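PDB 1R5M: SIR4-interacting protein SIF2 from Saccharomyces cerevisiae, which antagonizes telomeric silencing in yeast and belongs to the Set3 corepressor complex, its C-terminal WD40 repeats folding into a beta propeller. Local coordinates for residues E58-Y63 and T89-L94; L271-G276 and D301-C306; A228-Q233 and K237-K242; K344-F349 and V354-L359; L145-A150 and G181-H186. All coordinates share one frame; numbering follows the deposited sequence.

Interaction 1: residues E58-Y63 and T89-L94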
# COMPACT_ATOMS: atom_id res chain seq x y z
N GLU A 58 -0.15 -4.94 17.40
CA GLU A 58 -0.88 -5.95 16.64
C GLU A 58 -2.40 -5.93 16.81
O GLU A 58 -3.11 -6.54 16.02
CB GLU A 58 -0.36 -7.35 16.98
CG GLU A 58 -0.87 -7.92 18.29
CD GLU A 58 -0.50 -9.38 18.46
OE1 GLU A 58 0.64 -9.67 18.87
OE2 GLU A 58 -1.35 -10.25 18.15
N SER A 59 -2.89 -5.22 17.82
CA SER A 59 -4.33 -5.18 18.08
C SER A 59 -5.06 -3.95 17.55
O SER A 59 -6.29 -3.90 17.61
CB SER A 59 -4.59 -5.27 19.59
OG SER A 59 -4.29 -4.04 20.23
N ILE A 60 -4.33 -2.97 17.04
CA ILE A 60 -4.95 -1.74 16.56
C ILE A 60 -5.08 -1.63 15.04
O ILE A 60 -4.11 -1.75 14.30
CB ILE A 60 -4.20 -0.51 17.09
CG1 ILE A 60 -4.21 -0.52 18.62
CG2 ILE A 60 -4.83 0.77 16.56
CD1 ILE A 60 -3.48 0.64 19.26
N LEU A 61 -6.31 -1.39 14.61
CA LEU A 61 -6.65 -1.25 13.20
C LEU A 61 -7.28 0.11 12.91
O LEU A 61 -8.10 0.60 13.68
CB LEU A 61 -7.64 -2.36 12.79
CG LEU A 61 -8.24 -2.33 11.38
CD1 LEU A 61 -7.14 -2.55 10.36
CD2 LEU A 61 -9.31 -3.41 11.25
N ALA A 62 -6.88 0.71 11.80
CA ALA A 62 -7.46 1.98 11.38
C ALA A 62 -8.20 1.68 10.08
O ALA A 62 -7.65 1.02 9.20
CB ALA A 62 -6.37 3.01 11.12
N TYR A 63 -9.44 2.12 9.96
CA TYR A 63 -10.15 1.86 8.72
C TYR A 63 -10.97 3.06 8.26
O TYR A 63 -11.50 3.81 9.07
CB TYR A 63 -11.03 0.60 8.84
CG TYR A 63 -12.13 0.63 9.88
CD1 TYR A 63 -13.30 1.35 9.66
CD2 TYR A 63 -12.02 -0.11 11.05
CE1 TYR A 63 -14.35 1.32 10.57
CE2 TYR A 63 -13.07 -0.14 11.98
CZ TYR A 63 -14.23 0.57 11.73
OH TYR A 63 -15.28 0.52 12.61
N THR A 89 -13.50 -3.13 19.76
CA THR A 89 -13.80 -1.92 20.50
C THR A 89 -13.31 -0.70 19.72
O THR A 89 -12.16 -0.66 19.29
CB THR A 89 -13.11 -1.93 21.88
OG1 THR A 89 -13.57 -3.05 22.64
CG2 THR A 89 -13.42 -0.64 22.64
N ILE A 90 -14.19 0.28 19.53
CA ILE A 90 -13.82 1.49 18.81
C ILE A 90 -13.06 2.44 19.73
O ILE A 90 -13.56 2.83 20.79
CB ILE A 90 -15.07 2.22 18.26
CG1 ILE A 90 -15.88 1.27 17.37
CG2 ILE A 90 -14.65 3.45 17.47
CD1 ILE A 90 -15.11 0.72 16.18
N ILE A 91 -11.85 2.79 19.32
CA ILE A 91 -10.99 3.68 20.09
C ILE A 91 -11.34 5.14 19.84
O ILE A 91 -11.33 5.96 20.77
CB ILE A 91 -9.50 3.46 19.72
CG1 ILE A 91 -9.07 2.05 20.14
CG2 ILE A 91 -8.62 4.51 20.39
CD1 ILE A 91 -7.68 1.66 19.67
N ALA A 92 -11.65 5.48 18.60
CA ALA A 92 -11.98 6.85 18.25
C ALA A 92 -12.52 7.00 16.84
O ALA A 92 -12.31 6.15 15.98
CB ALA A 92 -10.75 7.73 18.42
N GLU A 93 -13.24 8.10 16.63
CA GLU A 93 -13.79 8.43 15.33
C GLU A 93 -12.92 9.56 14.78
O GLU A 93 -12.65 10.54 15.49
CB GLU A 93 -15.24 8.90 15.46
CG GLU A 93 -16.18 7.87 16.07
CD GLU A 93 -17.61 8.36 16.20
OE1 GLU A 93 -18.44 7.62 16.77
OE2 GLU A 93 -17.90 9.49 15.74
N LEU A 94 -12.47 9.41 13.54
CA LEU A 94 -11.64 10.41 12.89
C LEU A 94 -12.50 10.99 11.77
O LEU A 94 -12.44 10.53 10.62
CB LEU A 94 -10.38 9.75 12.32
CG LEU A 94 -9.66 8.76 13.25
CD1 LEU A 94 -8.42 8.24 12.53
CD2 LEU A 94 -9.27 9.43 14.57
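Ile91 reaches across one blade of the WD40 beta propeller to meet Ile60. The blade is a four-stranded antiparallel sheet in which 60-65 is the second strand and 86-95 the outermost, with strand 69-77 running between them. The contact therefore skips a strand, and side chains alone make it, the nearest CA atoms (Ile60 and Ile91) being 8.8 Å apart. Followed outward, Ile91 starts from a CB that points toward 58-63; its branch methyl CG2 and the methylene CG1 stop short of Ile60, and the extended end of the chain (chi2 173°) carries CD1 the rest of the way. There CD1 lies 4.2 Å from Ile60 CG1 and 4.3 Å from each of Ile60 CG2 and CD1, so one methyl faces three carbons of its partner. A long branched residue suits both places because it spans this gap while filling it. On the outer strand Ile91 and Ala92 both face Leu72 in a classic beta bulge. On the inner strand, Ile60 and Ala62 also pack on Trp116 of the neighbouring blade. A second touch joins buried Tyr63 to exposed Ile90. The tyrosine CB leads away, but its ring, with CG lying between the backbone N and the carbonyl carbon (chi1 62°), swings back. The two side chains are roughly perpendicular, and Tyr63 OH ends 3.6 Å from Ile90 CD1.

Interaction 2: residues L271-G276 and D301-C306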
# COMPACT_ATOMS: atom_id res chain seq x y z
N LEU A 271 8.70 -4.51 -13.72
CA LEU A 271 9.23 -4.04 -12.45
C LEU A 271 10.63 -3.58 -12.77
O LEU A 271 11.30 -4.17 -13.62
CB LEU A 271 9.36 -5.18 -11.43
CG LEU A 271 8.12 -5.88 -10.90
CD1 LEU A 271 8.55 -6.88 -9.84
CD2 LEU A 271 7.14 -4.86 -10.33
N ARG A 272 11.07 -2.52 -12.11
CA ARG A 272 12.44 -2.06 -12.30
C ARG A 272 13.05 -1.86 -10.91
O ARG A 272 12.34 -1.56 -9.95
CB ARG A 272 12.48 -0.77 -13.12
CG ARG A 272 12.39 -1.02 -14.63
CD ARG A 272 12.41 0.27 -15.44
NE ARG A 272 12.22 0.05 -16.88
CZ ARG A 272 13.19 -0.21 -17.75
NH1 ARG A 272 14.45 -0.28 -17.35
NH2 ARG A 272 12.90 -0.39 -19.03
N ILE A 273 14.36 -2.08 -10.82
CA ILE A 273 15.10 -1.91 -9.58
C ILE A 273 16.10 -0.81 -9.87
O ILE A 273 16.84 -0.88 -10.86
CB ILE A 273 15.86 -3.21 -9.20
CG1 ILE A 273 14.89 -4.39 -9.07
CG2 ILE A 273 16.62 -3.00 -7.89
CD1 ILE A 273 13.85 -4.24 -7.98
N TRP A 274 16.14 0.22 -9.02
CA TRP A 274 17.05 1.34 -9.25
C TRP A 274 18.08 1.53 -8.15
O TRP A 274 17.76 1.49 -6.96
CB TRP A 274 16.26 2.65 -9.39
CG TRP A 274 15.07 2.56 -10.29
CD1 TRP A 274 13.84 2.06 -9.97
CD2 TRP A 274 14.99 3.00 -11.65
NE1 TRP A 274 13.00 2.16 -11.05
CE2 TRP A 274 13.68 2.73 -12.09
CE3 TRP A 274 15.90 3.59 -12.54
CZ2 TRP A 274 13.25 3.04 -13.39
CZ3 TRP A 274 15.47 3.90 -13.83
CH2 TRP A 274 14.16 3.62 -14.24
N HIS A 275 19.32 1.75 -8.58
CA HIS A 275 20.43 1.99 -7.67
C HIS A 275 20.93 3.43 -7.81
O HIS A 275 21.16 4.11 -6.81
CB HIS A 275 21.59 1.04 -7.98
CG HIS A 275 22.91 1.52 -7.47
ND1 HIS A 275 23.23 1.55 -6.12
CD2 HIS A 275 23.99 2.02 -8.12
CE1 HIS A 275 24.45 2.04 -5.97
NE2 HIS A 275 24.93 2.34 -7.17
N GLY A 276 21.09 3.87 -9.05
CA GLY A 276 21.57 5.22 -9.31
C GLY A 276 20.54 6.29 -9.03
O GLY A 276 19.34 6.05 -9.12
N ASP A 301 17.10 -9.53 -1.46
CA ASP A 301 17.50 -10.10 -2.74
C ASP A 301 16.36 -10.52 -3.65
O ASP A 301 16.60 -11.06 -4.73
CB ASP A 301 18.40 -11.32 -2.51
CG ASP A 301 19.46 -11.09 -1.46
OD1 ASP A 301 20.20 -10.09 -1.56
OD2 ASP A 301 19.55 -11.92 -0.53
N LYS A 302 15.12 -10.27 -3.24
CA LYS A 302 13.98 -10.66 -4.05
C LYS A 302 12.86 -9.62 -3.97
O LYS A 302 12.80 -8.83 -3.04
CB LYS A 302 13.41 -12.00 -3.57
CG LYS A 302 14.41 -13.15 -3.51
CD LYS A 302 13.74 -14.41 -2.98
CE LYS A 302 14.75 -15.52 -2.75
NZ LYS A 302 15.73 -15.17 -1.67
N VAL A 303 11.99 -9.64 -4.98
CA VAL A 303 10.82 -8.77 -5.00
C VAL A 303 9.67 -9.64 -5.49
O VAL A 303 9.89 -10.63 -6.19
CB VAL A 303 10.99 -7.54 -5.93
CG1 VAL A 303 12.03 -6.59 -5.36
CG2 VAL A 303 11.37 -7.97 -7.34
N ILE A 304 8.46 -9.28 -5.10
CA ILE A 304 7.29 -10.04 -5.50
C ILE A 304 6.25 -9.07 -6.04
O ILE A 304 6.13 -7.94 -5.57
CB ILE A 304 6.73 -10.85 -4.29
CG1 ILE A 304 5.63 -11.80 -4.76
CG2 ILE A 304 6.22 -9.92 -3.20
CD1 ILE A 304 5.26 -12.85 -3.72
N SER A 305 5.51 -9.52 -7.05
CA SER A 305 4.50 -8.67 -7.67
C SER A 305 3.26 -9.46 -8.03
O SER A 305 3.30 -10.69 -8.15
CB SER A 305 5.07 -8.04 -8.94
OG SER A 305 5.55 -9.04 -9.84
N CYS A 306 2.14 -8.76 -8.17
CA CYS A 306 0.90 -9.40 -8.59
C CYS A 306 0.28 -8.48 -9.63
O CYS A 306 0.53 -7.26 -9.64
CB CYS A 306 -0.04 -9.70 -7.42
SG CYS A 306 -0.49 -8.34 -6.37
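Leu271 and Ile273, two apart on one strand, both point toward the strand that carries Val303 and Ser305. The strands run roughly antiparallel, 151° between directions, but 9.6 Å apart at the axes: they belong to adjacent propeller blades, WD 5 and WD 6, and meet face to face through side chains without a hydrogen bond. Ile273 and Val303 lie antiparallel alongside each other, Ile273 CD1 coming 4.0 Å from Val303 CG1. The other Val303 methyl, CG2, lies 3.9 Å from Leu271 CD1, so the valine spreads its fork under both neighbours. Leu271 CD1 also lies against Ser305, 3.7 Å from its OG, the small side chain leaving room for the methyl. With chi1 at 56°, that buried hydroxyl sits between its backbone N and carbonyl carbon, and it is hydrogen-bonded to His288 NE2 and Trp315 NE1, the His-Ser-Trp part of the network familiar in WD repeats. Outside the pair, Leu271 packs on Trp315 of strand 311-316 and Ile292 of strand 292-298, Val303 on Trp297, and Ile273 on Leu261 and Leu263 of strand 261-266.

Interaction 3: residues A228-Q233 and K237-K242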
# COMPACT_ATOMS: atom_id res chain seq x y z
N ALA A 228 8.53 8.38 -16.37
CA ALA A 228 9.75 8.72 -15.66
C ALA A 228 9.46 8.82 -14.17
O ALA A 228 8.32 9.02 -13.76
CB ALA A 228 10.31 10.05 -16.17
N ILE A 229 10.50 8.66 -13.36
CA ILE A 229 10.39 8.79 -11.91
C ILE A 229 11.36 9.91 -11.55
O ILE A 229 12.56 9.80 -11.80
CB ILE A 229 10.80 7.50 -11.18
CG1 ILE A 229 9.84 6.37 -11.55
CG2 ILE A 229 10.79 7.73 -9.66
CD1 ILE A 229 10.37 4.98 -11.22
N PHE A 230 10.84 10.99 -10.98
CA PHE A 230 11.66 12.14 -10.60
C PHE A 230 12.17 12.01 -9.17
O PHE A 230 11.43 11.61 -8.27
CB PHE A 230 10.85 13.43 -10.74
CG PHE A 230 10.70 13.92 -12.16
CD1 PHE A 230 10.82 13.04 -13.24
CD2 PHE A 230 10.42 15.26 -12.42
CE1 PHE A 230 10.65 13.50 -14.55
CE2 PHE A 230 10.25 15.72 -13.72
CZ PHE A 230 10.37 14.83 -14.79
N VAL A 231 13.44 12.35 -8.96
CA VAL A 231 14.04 12.29 -7.63
C VAL A 231 14.22 13.71 -7.11
O VAL A 231 14.66 14.59 -7.85
CB VAL A 231 15.43 11.60 -7.67
CG1 VAL A 231 15.93 11.34 -6.26
CG2 VAL A 231 15.34 10.29 -8.46
N TYR A 232 13.88 13.92 -5.84
CA TYR A 232 13.99 15.23 -5.22
C TYR A 232 14.64 15.22 -3.85
O TYR A 232 14.71 14.19 -3.18
CB TYR A 232 12.61 15.87 -5.03
CG TYR A 232 11.85 16.19 -6.29
CD1 TYR A 232 11.03 15.24 -6.90
CD2 TYR A 232 11.93 17.45 -6.87
CE1 TYR A 232 10.30 15.54 -8.04
CE2 TYR A 232 11.21 17.76 -8.02
CZ TYR A 232 10.39 16.80 -8.59
OH TYR A 232 9.66 17.11 -9.72
N GLN A 233 15.10 16.40 -3.44
CA GLN A 233 15.69 16.60 -2.13
C GLN A 233 14.76 17.65 -1.52
O GLN A 233 14.29 18.54 -2.23
CB GLN A 233 17.11 17.15 -2.26
CG GLN A 233 17.88 17.18 -0.95
CD GLN A 233 19.30 17.67 -1.12
OE1 GLN A 233 19.53 18.78 -1.59
NE2 GLN A 233 20.26 16.83 -0.75
N LYS A 237 13.61 22.59 -5.36
CA LYS A 237 12.44 22.42 -6.22
C LYS A 237 12.80 21.69 -7.51
O LYS A 237 11.95 21.03 -8.11
CB LYS A 237 11.83 23.79 -6.55
CG LYS A 237 11.35 24.57 -5.33
CD LYS A 237 10.76 25.91 -5.72
CE LYS A 237 10.21 26.64 -4.51
NZ LYS A 237 9.58 27.94 -4.88
N THR A 238 14.05 21.82 -7.92
CA THR A 238 14.53 21.17 -9.13
C THR A 238 14.94 19.73 -8.83
O THR A 238 15.68 19.48 -7.88
CB THR A 238 15.75 21.91 -9.72
OG1 THR A 238 15.41 23.28 -9.97
CG2 THR A 238 16.20 21.26 -11.02
N PRO A 239 14.46 18.77 -9.64
CA PRO A 239 14.81 17.36 -9.42
C PRO A 239 16.32 17.16 -9.39
O PRO A 239 17.05 17.77 -10.17
CB PRO A 239 14.17 16.66 -10.62
CG PRO A 239 12.99 17.52 -10.93
CD PRO A 239 13.55 18.91 -10.78
N THR A 240 16.79 16.30 -8.49
CA THR A 240 18.21 16.01 -8.38
C THR A 240 18.58 14.95 -9.42
O THR A 240 19.75 14.74 -9.73
CB THR A 240 18.58 15.48 -6.98
OG1 THR A 240 17.77 14.34 -6.67
CG2 THR A 240 18.37 16.56 -5.93
N GLY A 241 17.55 14.29 -9.95
CA GLY A 241 17.77 13.26 -10.95
C GLY A 241 16.47 12.73 -11.51
O GLY A 241 15.39 13.02 -11.00
N LYS A 242 16.58 11.95 -12.58
CA LYS A 242 15.41 11.37 -13.21
C LYS A 242 15.71 9.92 -13.59
O LYS A 242 16.73 9.62 -14.21
CB LYS A 242 15.02 12.17 -14.46
CG LYS A 242 14.65 13.62 -14.15
CD LYS A 242 14.23 14.38 -15.39
CE LYS A 242 13.89 15.83 -15.05
NZ LYS A 242 13.47 16.60 -16.25
O HOH W 1 9.80 19.80 -10.40
O HOH W 2 15.14 18.43 -5.39
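Lys242 lays its extended chain along the ring of Phe230, both side chains pointing the same way. Its CG stands opposite the carbonyl carbon (chi1 -62°), and from there the straight chain follows the ring until CE sits over the face, 4.0 Å from the ring centroid, in a CH-pi contact. Beside them Pro239 touches two aromatics: its CG is 3.7 Å from Phe230 CD2 and 3.4 Å from Tyr232 CE2, with CB over the Tyr232 face. Proline suits this place because its compact, rigid ring puts CB and CG against the aromatic carbons. With an alanine in place of Phe230, the lysine chain would probably be freed to turn and Pro239 would lose one of its two aromatic neighbours. The backbone places these groups. Val231 N donates to Gly241 O at 2.9 Å, and Thr240 N to Val231 O at 2.8 Å, the latter bent to 142° where Thr240 and Gly241 both face Val231 in a classic beta bulge. Glycine adds no bulk beside Val231 there. Two waters finish the turn end: one lies 2.8 Å from Tyr232 OH and bonds weakly to Lys237 O, and the other takes a hydrogen bond from Gln233 N and can donate to Thr238 O. The hairpin supplies the two outer strands of the blade. Strand 219-223 flanks 229-233, Tyr232 meets Phe187 of the preceding blade, and Ile229 packs on Ile250 and Leu253 of the following one.

Interaction 4: residues K344-F349 and V354-L359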
# COMPACT_ATOMS: atom_id res chain seq x y z
N LYS A 344 5.01 -14.25 4.03
CA LYS A 344 3.70 -14.52 3.47
C LYS A 344 3.24 -13.37 2.58
O LYS A 344 3.50 -12.21 2.87
CB LYS A 344 2.68 -14.72 4.59
CG LYS A 344 3.01 -15.85 5.56
CD LYS A 344 2.76 -17.21 4.93
CE LYS A 344 3.06 -18.34 5.91
NZ LYS A 344 4.51 -18.41 6.26
N TYR A 345 2.55 -13.70 1.49
CA TYR A 345 2.04 -12.69 0.57
C TYR A 345 0.56 -12.96 0.35
O TYR A 345 0.18 -14.03 -0.12
CB TYR A 345 2.79 -12.76 -0.76
CG TYR A 345 2.59 -11.53 -1.63
CD1 TYR A 345 3.07 -10.29 -1.22
CD2 TYR A 345 1.93 -11.61 -2.85
CE1 TYR A 345 2.90 -9.15 -2.02
CE2 TYR A 345 1.75 -10.48 -3.66
CZ TYR A 345 2.24 -9.25 -3.23
OH TYR A 345 2.08 -8.13 -4.01
N ALA A 346 -0.27 -11.98 0.69
CA ALA A 346 -1.72 -12.11 0.55
C ALA A 346 -2.23 -11.31 -0.63
O ALA A 346 -1.87 -10.15 -0.81
CB ALA A 346 -2.41 -11.64 1.83
N VAL A 347 -3.07 -11.94 -1.45
CA VAL A 347 -3.63 -11.28 -2.62
C VAL A 347 -5.14 -11.40 -2.67
O VAL A 347 -5.71 -12.39 -2.21
CB VAL A 347 -3.05 -11.86 -3.93
CG1 VAL A 347 -1.55 -11.60 -4.00
CG2 VAL A 347 -3.34 -13.35 -4.02
N ALA A 348 -5.79 -10.38 -3.20
CA ALA A 348 -7.24 -10.38 -3.32
C ALA A 348 -7.61 -10.50 -4.79
O ALA A 348 -7.26 -9.64 -5.60
CB ALA A 348 -7.82 -9.10 -2.74
N PHE A 349 -8.28 -11.59 -5.14
CA PHE A 349 -8.70 -11.81 -6.52
C PHE A 349 -10.03 -11.13 -6.79
O PHE A 349 -10.81 -10.86 -5.87
CB PHE A 349 -8.82 -13.31 -6.82
CG PHE A 349 -7.50 -14.02 -6.88
CD1 PHE A 349 -6.93 -14.56 -5.73
CD2 PHE A 349 -6.82 -14.15 -8.09
CE1 PHE A 349 -5.70 -15.22 -5.79
CE2 PHE A 349 -5.59 -14.81 -8.16
CZ PHE A 349 -5.03 -15.34 -7.00
N VAL A 354 -9.33 -14.53 -1.26
CA VAL A 354 -8.04 -14.07 -0.78
C VAL A 354 -7.15 -15.29 -0.68
O VAL A 354 -7.52 -16.29 -0.06
CB VAL A 354 -8.12 -13.44 0.62
CG1 VAL A 354 -6.72 -13.09 1.12
CG2 VAL A 354 -8.99 -12.19 0.59
N ASN A 355 -5.98 -15.23 -1.31
CA ASN A 355 -5.02 -16.32 -1.24
C ASN A 355 -3.81 -15.82 -0.48
O ASN A 355 -3.36 -14.69 -0.69
CB ASN A 355 -4.56 -16.76 -2.64
CG ASN A 355 -5.45 -17.83 -3.25
OD1 ASN A 355 -5.17 -18.31 -4.35
ND2 ASN A 355 -6.50 -18.22 -2.54
N VAL A 356 -3.31 -16.64 0.43
CA VAL A 356 -2.11 -16.30 1.17
C VAL A 356 -1.06 -17.29 0.69
O VAL A 356 -1.25 -18.50 0.79
CB VAL A 356 -2.30 -16.44 2.70
CG1 VAL A 356 -1.00 -16.09 3.42
CG2 VAL A 356 -3.42 -15.53 3.17
N TYR A 357 0.03 -16.76 0.15
CA TYR A 357 1.12 -17.58 -0.36
C TYR A 357 2.27 -17.64 0.64
O TYR A 357 2.56 -16.66 1.33
CB TYR A 357 1.60 -17.03 -1.70
CG TYR A 357 0.58 -17.21 -2.80
CD1 TYR A 357 0.45 -18.43 -3.45
CD2 TYR A 357 -0.30 -16.18 -3.13
CE1 TYR A 357 -0.54 -18.63 -4.41
CE2 TYR A 357 -1.29 -16.36 -4.09
CZ TYR A 357 -1.41 -17.59 -4.73
OH TYR A 357 -2.40 -17.79 -5.65
N ASP A 358 2.91 -18.80 0.72
CA ASP A 358 4.01 -19.01 1.64
C ASP A 358 5.34 -18.89 0.92
O ASP A 358 5.61 -19.61 -0.05
CB ASP A 358 3.87 -20.39 2.29
CG ASP A 358 4.94 -20.67 3.32
OD1 ASP A 358 5.53 -19.70 3.85
OD2 ASP A 358 5.17 -21.86 3.62
N LEU A 359 6.17 -17.96 1.39
CA LEU A 359 7.47 -17.72 0.79
C LEU A 359 8.60 -18.29 1.63
O LEU A 359 9.76 -18.23 1.23
CB LEU A 359 7.69 -16.21 0.63
CG LEU A 359 6.55 -15.39 0.01
CD1 LEU A 359 6.97 -13.91 -0.05
CD2 LEU A 359 6.24 -15.90 -1.39
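Val347 CG2 meets the edge of the Tyr357 ring, 3.6 Å from CE2, the valine coming in broadside to the tyrosine. They belong to an antiparallel hairpin, the middle pair of strands of propeller blade WD 7. Phe349 closes this cluster from the far end, with Tyr357 OH lying near the plane of its ring and Asn355 OD1 3.5 Å from its CE1. On the other face Ala346 and Val356 pair, and the small alanine suits a spot packed on Trp402 of the next blade. Holding these faces in register is a ladder of four backbone hydrogen bonds, two between Tyr345 and Tyr357 and two between Val347 and Asn355; the shortest, Tyr357 N to Tyr345 O, is 2.7 Å and nearly straight at 177°. At the partly exposed edge Lys344, its chain bent at chi2 (-74°) and chi4, folds back over the strand to form a salt bridge with Asp358 and a cation-pi contact with Tyr385. A methionine in its place would probably leave the carboxylate without its positive mate and Tyr385 without its cation. The carboxylate also caps the turn into helix 360-363: Asp358 OD1, which accepts from Lys360 N, takes Lys344 NZ at 2.9 Å from above the carboxylate plane.

Interaction 5: residues L145-A150 and G181-H186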
# COMPACT_ATOMS: atom_id res chain seq x y z
N LEU A 145 -4.32 19.48 7.39
CA LEU A 145 -3.48 19.81 6.24
C LEU A 145 -4.33 19.83 4.98
O LEU A 145 -4.52 18.81 4.32
CB LEU A 145 -2.36 18.77 6.10
CG LEU A 145 -1.18 18.86 7.09
CD1 LEU A 145 -1.66 18.85 8.53
CD2 LEU A 145 -0.24 17.69 6.83
N ASN A 146 -4.83 21.01 4.62
CA ASN A 146 -5.69 21.14 3.46
C ASN A 146 -5.11 21.95 2.31
O ASN A 146 -4.90 23.16 2.43
CB ASN A 146 -7.03 21.74 3.90
CG ASN A 146 -8.11 21.57 2.87
OD1 ASN A 146 -8.27 20.49 2.30
ND2 ASN A 146 -8.87 22.63 2.63
N PHE A 147 -4.84 21.28 1.20
CA PHE A 147 -4.30 21.93 0.01
C PHE A 147 -4.76 21.19 -1.24
O PHE A 147 -5.10 21.82 -2.25
CB PHE A 147 -2.77 21.97 0.06
CG PHE A 147 -2.16 22.93 -0.92
CD1 PHE A 147 -2.30 24.30 -0.74
CD2 PHE A 147 -1.46 22.46 -2.03
CE1 PHE A 147 -1.77 25.20 -1.66
CE2 PHE A 147 -0.92 23.36 -2.95
CZ PHE A 147 -1.07 24.73 -2.77
N HIS A 148 -4.78 19.86 -1.18
CA HIS A 148 -5.24 19.06 -2.32
C HIS A 148 -6.71 19.34 -2.57
O HIS A 148 -7.46 19.64 -1.64
CB HIS A 148 -5.09 17.57 -2.02
CG HIS A 148 -3.68 17.08 -1.97
ND1 HIS A 148 -2.94 16.80 -3.10
CD2 HIS A 148 -2.87 16.81 -0.91
CE1 HIS A 148 -1.75 16.36 -2.75
NE2 HIS A 148 -1.68 16.36 -1.43
N ARG A 149 -7.13 19.21 -3.82
CA ARG A 149 -8.53 19.42 -4.19
C ARG A 149 -9.06 18.23 -4.99
O ARG A 149 -10.03 18.36 -5.73
CB ARG A 149 -8.69 20.72 -4.98
CG ARG A 149 -8.44 21.97 -4.15
CD ARG A 149 -9.19 23.16 -4.73
NE ARG A 149 -8.69 23.56 -6.04
CZ ARG A 149 -7.61 24.31 -6.23
NH1 ARG A 149 -6.90 24.73 -5.20
NH2 ARG A 149 -7.24 24.63 -7.47
N ALA A 150 -8.41 17.09 -4.83
CA ALA A 150 -8.80 15.86 -5.51
C ALA A 150 -8.55 14.70 -4.54
O ALA A 150 -7.81 14.84 -3.57
CB ALA A 150 -7.98 15.68 -6.79
N GLY A 181 2.34 21.64 9.74
CA GLY A 181 1.23 21.58 8.82
C GLY A 181 1.37 22.59 7.69
O GLY A 181 0.38 23.13 7.20
N THR A 182 2.61 22.84 7.29
CA THR A 182 2.88 23.79 6.22
C THR A 182 3.33 23.11 4.93
O THR A 182 3.92 22.03 4.95
CB THR A 182 3.95 24.82 6.65
OG1 THR A 182 5.14 24.13 7.06
CG2 THR A 182 3.44 25.67 7.81
N VAL A 183 3.02 23.75 3.81
CA VAL A 183 3.37 23.24 2.49
C VAL A 183 4.79 23.68 2.16
O VAL A 183 5.05 24.88 2.01
CB VAL A 183 2.42 23.78 1.42
CG1 VAL A 183 2.87 23.33 0.04
CG2 VAL A 183 0.99 23.30 1.69
N MET A 184 5.71 22.73 2.05
CA MET A 184 7.10 23.06 1.74
C MET A 184 7.36 23.10 0.25
O MET A 184 8.11 23.95 -0.24
CB MET A 184 8.03 22.05 2.41
CG MET A 184 7.98 22.11 3.92
SD MET A 184 9.03 20.85 4.63
CE MET A 184 10.64 21.47 4.20
N GLN A 185 6.74 22.18 -0.48
CA GLN A 185 6.88 22.12 -1.93
C GLN A 185 5.62 21.54 -2.53
O GLN A 185 4.92 20.76 -1.88
CB GLN A 185 8.07 21.26 -2.35
CG GLN A 185 9.44 21.80 -1.98
CD GLN A 185 10.54 21.19 -2.83
OE1 GLN A 185 10.56 21.36 -4.05
NE2 GLN A 185 11.45 20.47 -2.19
N HIS A 186 5.32 21.92 -3.76
CA HIS A 186 4.16 21.41 -4.46
C HIS A 186 4.59 21.07 -5.88
O HIS A 186 5.31 21.84 -6.52
CB HIS A 186 3.03 22.46 -4.47
CG HIS A 186 3.38 23.73 -5.18
ND1 HIS A 186 3.38 23.83 -6.55
CD2 HIS A 186 3.73 24.95 -4.71
CE1 HIS A 186 3.72 25.06 -6.90
NE2 HIS A 186 3.94 25.76 -5.80
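Phe147 lays one face of its ring over Val183: the CG2 methyl stands 4.1 Å above the ring plane near the rim, closest to Phe147 CG at 4.1 Å, with the valine set nearly square to the phenylalanine side chain. This is a surface contact of the WD40 propeller, between the connection that leaves one blade (strand 141-145) for the next and the outermost strand of that next blade, 182-187. CG of Phe147 stands opposite the backbone N (chi1 -165°), which carries the ring out toward the strand. A large flat group suits the place, since it also packs on Ile174 and Trp176 of strand 173-177, and its CE2 comes 4.3 Å from His186 CB. The imidazole of His186 finds its polar partner in Glu188. Next in the chain, His148 is buried and bonds to Ser166 and Asp168, a histidine network well known in WD repeats. At the start of 182-187, Gly181 and Thr182 form a G1 beta bulge facing Asn177; Gly181 has the positive phi (72°) usual at this position of such a bulge, and a CB here would crowd the leucine of the other segment. With no side chain in the way, Leu145 brings both CG and CD1 to 4.0 Å from Gly181 CA.

Overall arrangement
From the N terminus the contacts come in the order 1, 5, 3, 2, 4, strictly in series, with none nested in or crossing another. Interaction 1 closes a 25-residue loop within one blade, from its second to its outermost strand, and interaction 5 a 30-residue one that joins a blade connection to the next blade's outer strand. Interactions 3 and 4 are tight hairpins inside single blades; interaction 2, with 24 residues between, binds neighbouring blades. Round the ring, 5 touches 3 (Gln185 near Lys237), 3 touches 2 (Ile229 on Trp274), and 2 touches 4 (Ile304 on Tyr345). Interaction 1 stands apart, its nearest atoms about 12 Å from interaction 5, and lies across the chain's centre from 2 and 3.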